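Local coordinates for protein methylocystis parvus OBBP MbnE (Methylocystis parvus OBBP, PDB 5ICQ) that probably binds methanobactin in the periplasm, as a solute-binding protein of family 5 serving methanobactin transport, at residues Asp75-Phe80 with Tyr227-Val232; Ala87-Val92 with Phe598-Glu603; Phe108-Leu113 with Leu197-Val202; Val148-Asp153 with Leu208-Phe213. All coordinates share one frame; numbering follows the deposited sequence.

Contact 1 (Asp75-Phe80 with Tyr227-Val232); sequences DSLNPF and YVVADV
Leu77 pushes one methyl toward Val229 and Val232, which flank a classic beta bulge in the outermost strand, 227-233, of a four-stranded mixed sheet. In the bulge Ala230 and Asp231 both face Leu239 on the neighbouring strand. Residues three apart on a regular strand would lie on opposite sides; the extra bulge residue brings Val229 and Val232 out on the same one, toward the loop 75-80. Leu77 and Val229 meet tip to tip, with Leu77 CD1 4.2 Å from Val229 CG1. The same Leu77 CD1 is also 4.2 Å from Val232 CG2, so a single methyl bridges the two valines. Leu77 CG stands anti to the carbonyl carbon (chi1 -60°), and the extended outer torsion (chi2 -179°) carries CD1 to the far end of the side chain. Val229 CG1, anti to the backbone N, rises to meet it. The contact is buried and wholly apolar, and Val229 also touches Leu238 and Leu240 of strand 237-242. On the loop side, an ST turn spans Leu77 and an Asx turn follows it. Ser76 OG closes the first by accepting from Asn78 N at 3.2 Å. In the second, Phe80 N donates to Asn78 OD1 over 3.0 Å, arriving above the carbonyl plane, 40° out of it.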
loop_
_atom_site.group_PDB
_atom_site.type_symbol
_atom_site.label_atom_id
_atom_site.label_comp_id
_atom_site.label_asym_id
_atom_site.label_seq_id
_atom_site.Cartn_x
_atom_site.Cartn_y
_atom_site.Cartn_z
ATOM N N ASP A 75 13.812 15.086 9.194
ATOM C CA ASP A 75 15.104 15.394 9.800
ATOM C C ASP A 75 16.221 14.465 9.333
ATOM O O ASP A 75 17.285 14.434 9.970
ATOM C CB ASP A 75 15.007 15.337 11.330
ATOM C CG ASP A 75 14.495 14.005 11.829
ATOM O OD1 ASP A 75 14.345 13.083 11.006
ATOM O OD2 ASP A 75 14.252 13.872 13.046
ATOM N N SER A 76 16.024 13.717 8.251
ATOM C CA SER A 76 17.020 12.761 7.797
ATOM C C SER A 76 16.902 12.586 6.292
ATOM O O SER A 76 15.812 12.704 5.724
ATOM C CB SER A 76 16.844 11.405 8.479
ATOM O OG SER A 76 17.850 10.492 8.067
ATOM N N LEU A 77 18.037 12.302 5.654
ATOM C CA LEU A 77 18.062 11.963 4.237
ATOM C C LEU A 77 18.354 10.482 4.018
ATOM O O LEU A 77 18.794 10.091 2.930
ATOM C CB LEU A 77 19.080 12.838 3.503
ATOM C CG LEU A 77 18.789 14.331 3.606
ATOM C CD1 LEU A 77 19.810 15.163 2.834
ATOM C CD2 LEU A 77 17.371 14.629 3.125
ATOM N N ASN A 78 18.106 9.646 5.034
ATOM C CA ASN A 78 18.309 8.202 4.931
ATOM C C ASN A 78 16.953 7.518 5.010
ATOM O O ASN A 78 16.380 7.390 6.107
ATOM C CB ASN A 78 19.237 7.686 6.039
ATOM C CG ASN A 78 19.562 6.199 5.894
ATOM O OD1 ASN A 78 19.016 5.506 5.033
ATOM N ND2 ASN A 78 20.457 5.702 6.754
ATOM N N PRO A 79 16.394 7.067 3.885
ATOM C CA PRO A 79 15.089 6.401 3.916
ATOM C C PRO A 79 15.146 4.927 4.269
ATOM O O PRO A 79 14.098 4.278 4.274
ATOM C CB PRO A 79 14.575 6.590 2.477
ATOM C CG PRO A 79 15.816 6.671 1.646
ATOM C CD PRO A 79 16.876 7.313 2.511
ATOM N N PHE A 80 16.325 4.369 4.554
ATOM C CA PHE A 80 16.460 2.931 4.653
ATOM C C PHE A 80 16.750 2.430 6.059
ATOM O O PHE A 80 16.791 1.212 6.252
ATOM C CB PHE A 80 17.576 2.437 3.718
ATOM C CG PHE A 80 17.429 2.912 2.309
ATOM C CD1 PHE A 80 16.283 2.622 1.586
ATOM C CD2 PHE A 80 18.438 3.642 1.701
ATOM C CE1 PHE A 80 16.140 3.062 0.282
ATOM C CE2 PHE A 80 18.306 4.072 0.399
ATOM C CZ PHE A 80 17.163 3.796 -0.311
ATOM N N TYR A 227 19.082 12.564 -10.129
ATOM C CA TYR A 227 19.213 13.808 -9.387
ATOM C C TYR A 227 20.206 13.654 -8.250
ATOM O O TYR A 227 20.343 12.576 -7.665
ATOM C CB TYR A 227 17.872 14.270 -8.783
ATOM C CG TYR A 227 16.840 14.591 -9.828
ATOM C CD1 TYR A 227 16.782 15.855 -10.415
ATOM C CD2 TYR A 227 15.940 13.622 -10.257
ATOM C CE1 TYR A 227 15.826 16.146 -11.401
ATOM C CE2 TYR A 227 14.994 13.900 -11.237
ATOM C CZ TYR A 227 14.941 15.161 -11.797
ATOM O OH TYR A 227 14.010 15.418 -12.780
ATOM N N VAL A 228 20.875 14.753 -7.926
ATOM C CA VAL A 228 21.689 14.833 -6.720
ATOM C C VAL A 228 21.018 15.784 -5.740
ATOM O O VAL A 228 20.197 16.637 -6.110
ATOM C CB VAL A 228 23.128 15.297 -7.017
ATOM C CG1 VAL A 228 23.754 14.418 -8.083
ATOM C CG2 VAL A 228 23.141 16.766 -7.442
ATOM N N VAL A 229 21.370 15.626 -4.467
ATOM C CA VAL A 229 20.855 16.502 -3.419
ATOM C C VAL A 229 21.689 17.779 -3.429
ATOM O O VAL A 229 22.884 17.756 -3.122
ATOM C CB VAL A 229 20.885 15.826 -2.048
ATOM C CG1 VAL A 229 20.430 16.806 -0.978
ATOM C CG2 VAL A 229 19.991 14.606 -2.053
ATOM N N ALA A 230 21.062 18.891 -3.807
ATOM C CA ALA A 230 21.741 20.165 -3.995
ATOM C C ALA A 230 21.655 21.077 -2.785
ATOM O O ALA A 230 22.584 21.851 -2.538
ATOM C CB ALA A 230 21.162 20.895 -5.209
ATOM N N ASP A 231 20.572 21.004 -2.020
ATOM C CA ASP A 231 20.438 21.841 -0.836
ATOM C C ASP A 231 19.457 21.170 0.109
ATOM O O ASP A 231 18.507 20.518 -0.329
ATOM C CB ASP A 231 19.953 23.253 -1.186
ATOM C CG ASP A 231 19.978 24.192 0.015
ATOM O OD1 ASP A 231 21.047 24.311 0.647
ATOM O OD2 ASP A 231 18.928 24.784 0.341
ATOM N N VAL A 232 19.697 21.319 1.407
ATOM C CA VAL A 232 18.778 20.780 2.400
ATOM C C VAL A 232 18.680 21.755 3.562
ATOM O O VAL A 232 19.698 22.246 4.064
ATOM C CB VAL A 232 19.197 19.378 2.895
ATOM C CG1 VAL A 232 20.625 19.385 3.364
ATOM C CG2 VAL A 232 18.265 18.899 4.015
#

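Contact 2 (Ala87-Val92 with Phe598-Glu603); sequences AAQGLV and FGPTLE
Gly90 and Gln89 meet Pro600 and Thr601 in a partly buried van der Waals contact between two loops that lie more than 500 residues apart in sequence. The first loop joins strands 65-71 and 100-103; the second precedes strand 606-607 near the end of the chain. The backbones come close at Gly90, where only main-chain atoms face the partner loop: Gly90 CA is 4.0 Å from Thr601 CG2. With a positive phi of 89°, Gly90 takes a bend that residues with a side chain seldom adopt. Thr601 turns this methyl to the glycine because CG2 lies anti to its carbonyl carbon, and OG1 (chi1 63°) is left to point another way, to Asn94 ND2. Asn94 ND2 also bonds Gly90 O, so this amide, from the same loop as Gly90, reaches across to the second loop beside the methyl contact. Pro600 and Thr601 are the central residues of a type I beta turn from Gly599 to Leu602, closed by Leu602 N to Gly599 O at 3.2 Å. Here a segment close to the C terminus packs on one from the N-terminal part of the chain, consistent with family 5 binding proteins, in which both chain ends contribute to the same lobe. At the exposed edge, Gln89, its chain extended beyond CG (chi2 168°), passes the proline at a slant, its NE2 4.0 Å from Pro600 CB. Pro600 CG comes no nearer than 4.4 Å to Gly90 N. Thr601 also packs on Ile263 and Leu265 of strand 262-268, and Gln89 N is bonded to Tyr267 OH.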
loop_
_atom_site.group_PDB
_atom_site.type_symbol
_atom_site.label_atom_id
_atom_site.label_comp_id
_atom_site.label_asym_id
_atom_site.label_seq_id
_atom_site.Cartn_x
_atom_site.Cartn_y
_atom_site.Cartn_z
ATOM N N ALA A 87 12.540 10.581 7.464
ATOM C CA ALA A 87 13.305 10.803 6.248
ATOM C C ALA A 87 12.502 11.622 5.250
ATOM O O ALA A 87 11.284 11.475 5.146
ATOM C CB ALA A 87 13.719 9.475 5.612
ATOM N N ALA A 88 13.195 12.503 4.537
ATOM C CA ALA A 88 12.584 13.245 3.445
ATOM C C ALA A 88 12.120 12.284 2.358
ATOM O O ALA A 88 12.707 11.224 2.149
ATOM C CB ALA A 88 13.585 14.241 2.862
ATOM N N GLN A 89 11.045 12.656 1.667
ATOM C CA GLN A 89 10.614 11.886 0.513
ATOM C C GLN A 89 11.360 12.373 -0.723
ATOM O O GLN A 89 12.077 13.368 -0.688
ATOM C CB GLN A 89 9.104 12.008 0.311
ATOM C CG GLN A 89 8.299 11.268 1.350
ATOM C CD GLN A 89 6.835 11.650 1.298
ATOM O OE1 GLN A 89 6.331 12.347 2.177
ATOM N NE2 GLN A 89 6.149 11.215 0.250
ATOM N N GLY A 90 11.196 11.646 -1.823
ATOM C CA GLY A 90 11.835 12.034 -3.061
ATOM C C GLY A 90 13.229 11.483 -3.264
ATOM O O GLY A 90 13.853 11.804 -4.279
ATOM N N LEU A 91 13.743 10.661 -2.340
ATOM C CA LEU A 91 15.110 10.170 -2.495
ATOM C C LEU A 91 15.168 8.845 -3.230
ATOM O O LEU A 91 16.086 8.608 -4.025
ATOM C CB LEU A 91 15.781 10.027 -1.125
ATOM C CG LEU A 91 15.957 11.343 -0.379
ATOM C CD1 LEU A 91 16.315 11.078 1.099
ATOM C CD2 LEU A 91 17.023 12.179 -1.049
ATOM N N VAL A 92 14.213 7.960 -2.965
ATOM C CA VAL A 92 14.164 6.700 -3.683
ATOM C C VAL A 92 13.849 6.988 -5.141
ATOM O O VAL A 92 12.998 7.836 -5.452
ATOM C CB VAL A 92 13.116 5.772 -3.042
ATOM C CG1 VAL A 92 12.982 4.479 -3.835
ATOM C CG2 VAL A 92 13.494 5.481 -1.585
ATOM N N PHE A 598 0.747 8.815 -9.171
ATOM C CA PHE A 598 2.038 9.414 -9.478
ATOM C C PHE A 598 2.903 9.506 -8.225
ATOM O O PHE A 598 2.400 9.705 -7.118
ATOM C CB PHE A 598 1.857 10.805 -10.093
ATOM C CG PHE A 598 0.935 10.812 -11.276
ATOM C CD1 PHE A 598 1.292 10.162 -12.447
ATOM C CD2 PHE A 598 -0.291 11.445 -11.205
ATOM C CE1 PHE A 598 0.439 10.145 -13.542
ATOM C CE2 PHE A 598 -1.157 11.438 -12.293
ATOM C CZ PHE A 598 -0.793 10.791 -13.459
ATOM N N GLY A 599 4.213 9.374 -8.410
ATOM C CA GLY A 599 5.151 9.512 -7.318
ATOM C C GLY A 599 5.144 10.924 -6.771
ATOM O O GLY A 599 4.609 11.844 -7.394
ATOM N N PRO A 600 5.757 11.134 -5.602
ATOM C CA PRO A 600 5.726 12.477 -4.999
ATOM C C PRO A 600 6.432 13.534 -5.831
ATOM O O PRO A 600 6.089 14.718 -5.717
ATOM C CB PRO A 600 6.420 12.271 -3.642
ATOM C CG PRO A 600 7.290 11.059 -3.851
ATOM C CD PRO A 600 6.517 10.170 -4.786
ATOM N N THR A 601 7.390 13.157 -6.683
ATOM C CA THR A 601 8.086 14.138 -7.507
ATOM C C THR A 601 7.706 14.051 -8.981
ATOM O O THR A 601 8.403 14.636 -9.824
ATOM C CB THR A 601 9.601 13.988 -7.351
ATOM O OG1 THR A 601 10.001 12.703 -7.831
ATOM C CG2 THR A 601 10.005 14.131 -5.879
ATOM N N LEU A 602 6.624 13.347 -9.314
ATOM C CA LEU A 602 6.026 13.398 -10.656
ATOM C C LEU A 602 7.051 13.062 -11.743
ATOM O O LEU A 602 7.262 13.822 -12.695
ATOM C CB LEU A 602 5.401 14.776 -10.907
ATOM C CG LEU A 602 4.391 15.247 -9.853
ATOM C CD1 LEU A 602 3.783 16.609 -10.248
ATOM C CD2 LEU A 602 3.299 14.218 -9.640
ATOM N N GLU A 603 7.679 11.885 -11.601
ATOM C CA GLU A 603 8.774 11.534 -12.509
ATOM C C GLU A 603 8.355 11.518 -13.978
ATOM O O GLU A 603 9.205 11.723 -14.854
ATOM C CB GLU A 603 9.374 10.177 -12.137
ATOM C CG GLU A 603 8.377 9.071 -11.977
ATOM C CD GLU A 603 8.084 8.786 -10.511
ATOM O OE1 GLU A 603 7.898 9.754 -9.730
ATOM O OE2 GLU A 603 8.063 7.591 -10.138
#

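Contact 3 (Phe108-Leu113 with Leu197-Val202); sequences FTLYPL and LAIMPV
Both methyls of Leu110 are used against the end of helix 193-198: one meets Ala198, and the pair together straddle a branch of Ile199. Leu110 CG stands anti to the carbonyl carbon (chi1 -53°), and an extended chi2 of 176° sends CD1 straight out to the helix. There Leu110 CD1 lies 3.5 Å from Ala198 CB, a tight fit between two methyls. Ile199 crosses Leu110 at about a right angle. It presents CG2, the branch anti to its carbonyl carbon, 3.7 Å from Leu110 CD2. The same Ile199 CG2 is 3.9 Å from Leu110 CD1, so it nests in the fork of the leucine. This puts Ile199 CG1 between the backbone N and the carbonyl carbon (chi1 58°), from where the chain runs on extended to CD1. That methyl only skirts the Phe108 ring, with Phe108 CZ 4.7 Å from Ile199 CD1. Leu110 and Ala198 are buried, whereas Ile199 lies at the exposed margin. The contact joins a strand of the six-stranded antiparallel sheet to the end of a short helix. Leu110 also packs on Met100 and Arg102 of the adjacent strand 100-103, to which Ala198 is linked by a backbone bond with Met100; beyond the helix, Met200 turns to helices 145-158 and 161-168.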
loop_
_atom_site.group_PDB
_atom_site.type_symbol
_atom_site.label_atom_id
_atom_site.label_comp_id
_atom_site.label_asym_id
_atom_site.label_seq_id
_atom_site.Cartn_x
_atom_site.Cartn_y
_atom_site.Cartn_z
ATOM N N PHE A 108 3.270 -6.510 -10.741
ATOM C CA PHE A 108 4.593 -6.598 -10.131
ATOM C C PHE A 108 5.592 -7.154 -11.143
ATOM O O PHE A 108 5.857 -8.362 -11.158
ATOM C CB PHE A 108 4.534 -7.485 -8.875
ATOM C CG PHE A 108 5.721 -7.330 -7.933
ATOM C CD1 PHE A 108 6.755 -6.446 -8.206
ATOM C CD2 PHE A 108 5.793 -8.093 -6.770
ATOM C CE1 PHE A 108 7.840 -6.315 -7.327
ATOM C CE2 PHE A 108 6.872 -7.977 -5.898
ATOM C CZ PHE A 108 7.898 -7.085 -6.176
ATOM N N THR A 109 6.144 -6.288 -12.000
ATOM C CA THR A 109 7.129 -6.698 -12.999
ATOM C C THR A 109 8.296 -5.725 -12.978
ATOM O O THR A 109 8.096 -4.509 -12.863
ATOM C CB THR A 109 6.545 -6.761 -14.424
ATOM O OG1 THR A 109 5.431 -7.662 -14.460
ATOM C CG2 THR A 109 7.595 -7.268 -15.424
ATOM N N LEU A 110 9.511 -6.270 -13.073
ATOM C CA LEU A 110 10.745 -5.498 -12.994
ATOM C C LEU A 110 11.506 -5.576 -14.311
ATOM O O LEU A 110 11.496 -6.610 -14.977
ATOM C CB LEU A 110 11.642 -6.022 -11.873
ATOM C CG LEU A 110 10.951 -6.110 -10.516
ATOM C CD1 LEU A 110 11.900 -6.740 -9.505
ATOM C CD2 LEU A 110 10.523 -4.714 -10.058
ATOM N N TYR A 111 12.200 -4.493 -14.658
ATOM C CA TYR A 111 12.953 -4.381 -15.898
ATOM C C TYR A 111 14.349 -3.849 -15.603
ATOM O O TYR A 111 14.599 -3.344 -14.507
ATOM C CB TYR A 111 12.208 -3.473 -16.888
ATOM C CG TYR A 111 10.929 -4.138 -17.371
ATOM C CD1 TYR A 111 10.963 -5.110 -18.369
ATOM C CD2 TYR A 111 9.691 -3.814 -16.804
ATOM C CE1 TYR A 111 9.787 -5.741 -18.807
ATOM C CE2 TYR A 111 8.508 -4.429 -17.240
ATOM C CZ TYR A 111 8.572 -5.402 -18.236
ATOM O OH TYR A 111 7.410 -6.042 -18.670
ATOM N N PRO A 112 15.303 -4.021 -16.528
ATOM C CA PRO A 112 16.706 -3.717 -16.195
ATOM C C PRO A 112 16.926 -2.272 -15.761
ATOM O O PRO A 112 16.332 -1.328 -16.296
ATOM C CB PRO A 112 17.461 -4.025 -17.496
ATOM C CG PRO A 112 16.614 -5.136 -18.150
ATOM C CD PRO A 112 15.185 -4.723 -17.821
ATOM N N LEU A 113 17.808 -2.117 -14.775
ATOM C CA LEU A 113 18.310 -0.812 -14.365
ATOM C C LEU A 113 19.811 -0.982 -14.137
ATOM O O LEU A 113 20.552 -1.193 -15.103
ATOM C CB LEU A 113 17.572 -0.290 -13.125
ATOM C CG LEU A 113 17.804 1.195 -12.761
ATOM C CD1 LEU A 113 17.774 2.122 -14.002
ATOM C CD2 LEU A 113 16.800 1.676 -11.716
ATOM N N LEU A 197 15.044 -8.907 -3.749
ATOM C CA LEU A 197 16.470 -8.636 -3.932
ATOM C C LEU A 197 16.710 -7.682 -5.093
ATOM O O LEU A 197 17.628 -6.852 -5.044
ATOM C CB LEU A 197 17.230 -9.947 -4.167
ATOM C CG LEU A 197 17.226 -10.930 -2.994
ATOM C CD1 LEU A 197 17.795 -12.284 -3.417
ATOM C CD2 LEU A 197 18.024 -10.354 -1.838
ATOM N N ALA A 198 15.898 -7.788 -6.143
ATOM C CA ALA A 198 16.065 -6.952 -7.324
ATOM C C ALA A 198 15.731 -5.486 -7.073
ATOM O O ALA A 198 16.201 -4.625 -7.822
ATOM C CB ALA A 198 15.197 -7.498 -8.457
ATOM N N ILE A 199 14.923 -5.166 -6.061
ATOM C CA ILE A 199 14.595 -3.771 -5.807
ATOM C C ILE A 199 15.380 -3.197 -4.632
ATOM O O ILE A 199 15.118 -2.066 -4.221
ATOM C CB ILE A 199 13.081 -3.579 -5.611
ATOM C CG1 ILE A 199 12.565 -4.431 -4.447
ATOM C CG2 ILE A 199 12.333 -3.918 -6.899
ATOM C CD1 ILE A 199 11.042 -4.198 -4.155
ATOM N N MET A 200 16.335 -3.946 -4.083
ATOM C CA MET A 200 17.208 -3.403 -3.045
ATOM C C MET A 200 17.959 -2.187 -3.591
ATOM O O MET A 200 18.450 -2.232 -4.722
ATOM C CB MET A 200 18.218 -4.467 -2.599
ATOM C CG MET A 200 19.213 -3.986 -1.553
ATOM S SD MET A 200 20.660 -5.062 -1.435
ATOM C CE MET A 200 21.506 -4.607 -2.948
ATOM N N PRO A 201 18.061 -1.089 -2.833
ATOM C CA PRO A 201 18.870 0.048 -3.301
ATOM C C PRO A 201 20.346 -0.304 -3.302
ATOM O O PRO A 201 20.825 -1.030 -2.429
ATOM C CB PRO A 201 18.567 1.145 -2.275
ATOM C CG PRO A 201 18.247 0.370 -1.015
ATOM C CD PRO A 201 17.461 -0.816 -1.509
ATOM N N VAL A 202 21.071 0.217 -4.286
ATOM C CA VAL A 202 22.503 -0.044 -4.402
ATOM C C VAL A 202 23.245 1.181 -3.886
ATOM O O VAL A 202 23.178 2.263 -4.480
ATOM C CB VAL A 202 22.914 -0.383 -5.839
ATOM C CG1 VAL A 202 24.425 -0.607 -5.901
ATOM C CG2 VAL A 202 22.168 -1.636 -6.327
#

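Contact 4 (Val148-Asp153 with Leu208-Phe213); sequences VLFSFD and LDVERF
An Asx turn at Asp209 separates Leu208 and Val210, the two loop residues that meet Phe150 of helix 145-158 in a helix-on-loop contact near the protein surface. Phe150 is the single residue reaching across from the helix, and both partners meet the rim of its ring, near its plane. With CG anti to the backbone N (chi1 161°), the ring projects outward from the helix and lodges its outer end against the loop. Phe150 CE1 is 3.4 Å from Val210 CG1, a close approach. The next ring atom, Phe150 CZ, lies 3.8 Å from the same Val210 CG1. Leu208 comes to that corner as well, its CD2 4.0 Å from Phe150 CZ and its CB just as near, so the leucine meets this one ring atom with both the base and a tip of its side chain. Both aliphatic side chains thus gather at one stretch of the ring edge, side by side along CE1 and CZ. Between them Asp209 points away from the helix, and its OD1 accepts from Glu211 N at 3.0 Å, on the anti side of the carboxylate and 29° out of its plane, with an N-H to O angle of 133°. A further bond, Phe213 N to Val210 O at 3.2 Å, winds the backbone after Val210 into a helical bend. That bend turns Phe213 back to Leu154, Leu155 and Lys158 of the same helix, while Leu208 also touches Leu154. From the same helix Leu149 packs on strands 172-175 and 180-184, and Phe152 meets Tyr167 of helix 161-168.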
loop_
_atom_site.group_PDB
_atom_site.type_symbol
_atom_site.label_atom_id
_atom_site.label_comp_id
_atom_site.label_asym_id
_atom_site.label_seq_id
_atom_site.Cartn_x
_atom_site.Cartn_y
_atom_site.Cartn_z
ATOM N N VAL A 148 26.984 -3.927 -4.374
ATOM C CA VAL A 148 25.738 -4.659 -4.153
ATOM C C VAL A 148 25.843 -5.531 -2.908
ATOM O O VAL A 148 24.906 -5.596 -2.103
ATOM C CB VAL A 148 25.378 -5.494 -5.393
ATOM C CG1 VAL A 148 24.080 -6.288 -5.147
ATOM C CG2 VAL A 148 25.239 -4.599 -6.618
ATOM N N LEU A 149 26.978 -6.225 -2.734
ATOM C CA LEU A 149 27.149 -7.074 -1.555
ATOM C C LEU A 149 27.275 -6.241 -0.285
ATOM O O LEU A 149 26.785 -6.641 0.779
ATOM C CB LEU A 149 28.374 -7.973 -1.727
ATOM C CG LEU A 149 28.270 -9.049 -2.814
ATOM C CD1 LEU A 149 29.547 -9.881 -2.870
ATOM C CD2 LEU A 149 27.059 -9.943 -2.579
ATOM N N PHE A 150 27.967 -5.101 -0.367
ATOM C CA PHE A 150 28.021 -4.170 0.758
ATOM C C PHE A 150 26.623 -3.722 1.167
ATOM O O PHE A 150 26.298 -3.666 2.362
ATOM C CB PHE A 150 28.883 -2.967 0.365
ATOM C CG PHE A 150 28.666 -1.737 1.212
ATOM C CD1 PHE A 150 29.309 -1.603 2.432
ATOM C CD2 PHE A 150 27.854 -0.703 0.768
ATOM C CE1 PHE A 150 29.135 -0.472 3.216
ATOM C CE2 PHE A 150 27.664 0.435 1.551
ATOM C CZ PHE A 150 28.319 0.551 2.781
ATOM N N SER A 151 25.779 -3.401 0.181
ATOM C CA SER A 151 24.432 -2.928 0.479
ATOM C C SER A 151 23.578 -4.046 1.056
ATOM O O SER A 151 22.815 -3.829 2.006
ATOM C CB SER A 151 23.789 -2.361 -0.787
ATOM O OG SER A 151 24.539 -1.270 -1.304
ATOM N N PHE A 152 23.678 -5.240 0.469
ATOM C CA PHE A 152 22.958 -6.399 0.986
ATOM C C PHE A 152 23.325 -6.668 2.440
ATOM O O PHE A 152 22.446 -6.827 3.292
ATOM C CB PHE A 152 23.263 -7.618 0.116
ATOM C CG PHE A 152 22.711 -8.907 0.660
ATOM C CD1 PHE A 152 21.370 -9.223 0.498
ATOM C CD2 PHE A 152 23.537 -9.809 1.319
ATOM C CE1 PHE A 152 20.856 -10.417 0.997
ATOM C CE2 PHE A 152 23.026 -11.007 1.819
ATOM C CZ PHE A 152 21.686 -11.306 1.653
ATOM N N ASP A 153 24.626 -6.721 2.741
ATOM C CA ASP A 153 25.063 -6.982 4.115
ATOM C C ASP A 153 24.588 -5.900 5.078
ATOM O O ASP A 153 24.149 -6.203 6.195
ATOM C CB ASP A 153 26.583 -7.090 4.176
ATOM C CG ASP A 153 27.101 -8.337 3.506
ATOM O OD1 ASP A 153 26.367 -9.350 3.485
ATOM O OD2 ASP A 153 28.252 -8.304 3.017
ATOM N N LEU A 208 29.723 5.589 2.013
ATOM C CA LEU A 208 28.700 5.478 3.051
ATOM C C LEU A 208 29.376 5.030 4.337
ATOM O O LEU A 208 30.021 3.977 4.363
ATOM C CB LEU A 208 27.593 4.495 2.653
ATOM C CG LEU A 208 26.348 4.392 3.548
ATOM C CD1 LEU A 208 25.171 3.816 2.775
ATOM C CD2 LEU A 208 26.592 3.536 4.787
ATOM N N ASP A 209 29.219 5.825 5.395
ATOM C CA ASP A 209 29.751 5.500 6.717
ATOM C C ASP A 209 28.780 4.547 7.408
ATOM O O ASP A 209 27.679 4.953 7.787
ATOM C CB ASP A 209 29.934 6.786 7.522
ATOM C CG ASP A 209 30.594 6.558 8.880
ATOM O OD1 ASP A 209 30.561 5.424 9.400
ATOM O OD2 ASP A 209 31.140 7.538 9.432
ATOM N N VAL A 210 29.175 3.281 7.579
ATOM C CA VAL A 210 28.200 2.318 8.082
ATOM C C VAL A 210 27.844 2.607 9.537
ATOM O O VAL A 210 26.727 2.307 9.976
ATOM C CB VAL A 210 28.697 0.871 7.894
ATOM C CG1 VAL A 210 29.180 0.654 6.467
ATOM C CG2 VAL A 210 29.783 0.536 8.879
ATOM N N GLU A 211 28.758 3.211 10.304
ATOM C CA GLU A 211 28.451 3.488 11.708
ATOM C C GLU A 211 27.418 4.601 11.857
ATOM O O GLU A 211 26.685 4.631 12.854
ATOM C CB GLU A 211 29.736 3.828 12.468
ATOM C CG GLU A 211 30.436 2.609 13.072
ATOM C CD GLU A 211 31.072 1.714 12.035
ATOM O OE1 GLU A 211 31.596 2.249 11.034
ATOM O OE2 GLU A 211 31.039 0.475 12.219
ATOM N N ARG A 212 27.345 5.525 10.889
ATOM C CA ARG A 212 26.345 6.592 10.891
ATOM C C ARG A 212 24.983 6.143 10.373
ATOM O O ARG A 212 24.018 6.908 10.485
ATOM C CB ARG A 212 26.802 7.777 10.026
ATOM C CG ARG A 212 27.791 8.751 10.634
ATOM C CD ARG A 212 27.273 9.453 11.901
ATOM N NE ARG A 212 26.177 10.414 11.724
ATOM C CZ ARG A 212 26.276 11.581 11.080
ATOM N NH1 ARG A 212 27.418 11.943 10.507
ATOM N NH2 ARG A 212 25.223 12.391 10.998
ATOM N N PHE A 213 24.883 4.928 9.820
ATOM C CA PHE A 213 23.671 4.518 9.109
ATOM C C PHE A 213 22.428 4.618 9.989
ATOM O O PHE A 213 21.349 4.989 9.511
ATOM C CB PHE A 213 23.840 3.091 8.580
ATOM C CG PHE A 213 22.698 2.621 7.717
ATOM C CD1 PHE A 213 22.620 2.997 6.387
ATOM C CD2 PHE A 213 21.714 1.789 8.235
ATOM C CE1 PHE A 213 21.571 2.558 5.583
ATOM C CE2 PHE A 213 20.670 1.343 7.441
ATOM C CZ PHE A 213 20.598 1.728 6.117
#

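Contacts 1 and 3 are mainly buried and aliphatic, each pressing a leucine on a pair of partners; contact 2 is half exposed and mixes backbone, proline and amide atoms, and contact 4 is an aromatic rim at the surface. Contacts 1 and 2 use the same loop after strand 65-71, joined by a probable Ser76 O to Ala88 N bond, and so tie it to strand 227-233 and to the C-terminal loop. Contacts 3 and 4 adjoin where Met200 meets the backbone of helix 145-158. The loop of contact 1 reaches both: Phe80 packs on Pro201 and Asn78 on Phe213. Contacts 2 and 4 do not touch, their centres about 22 Å apart.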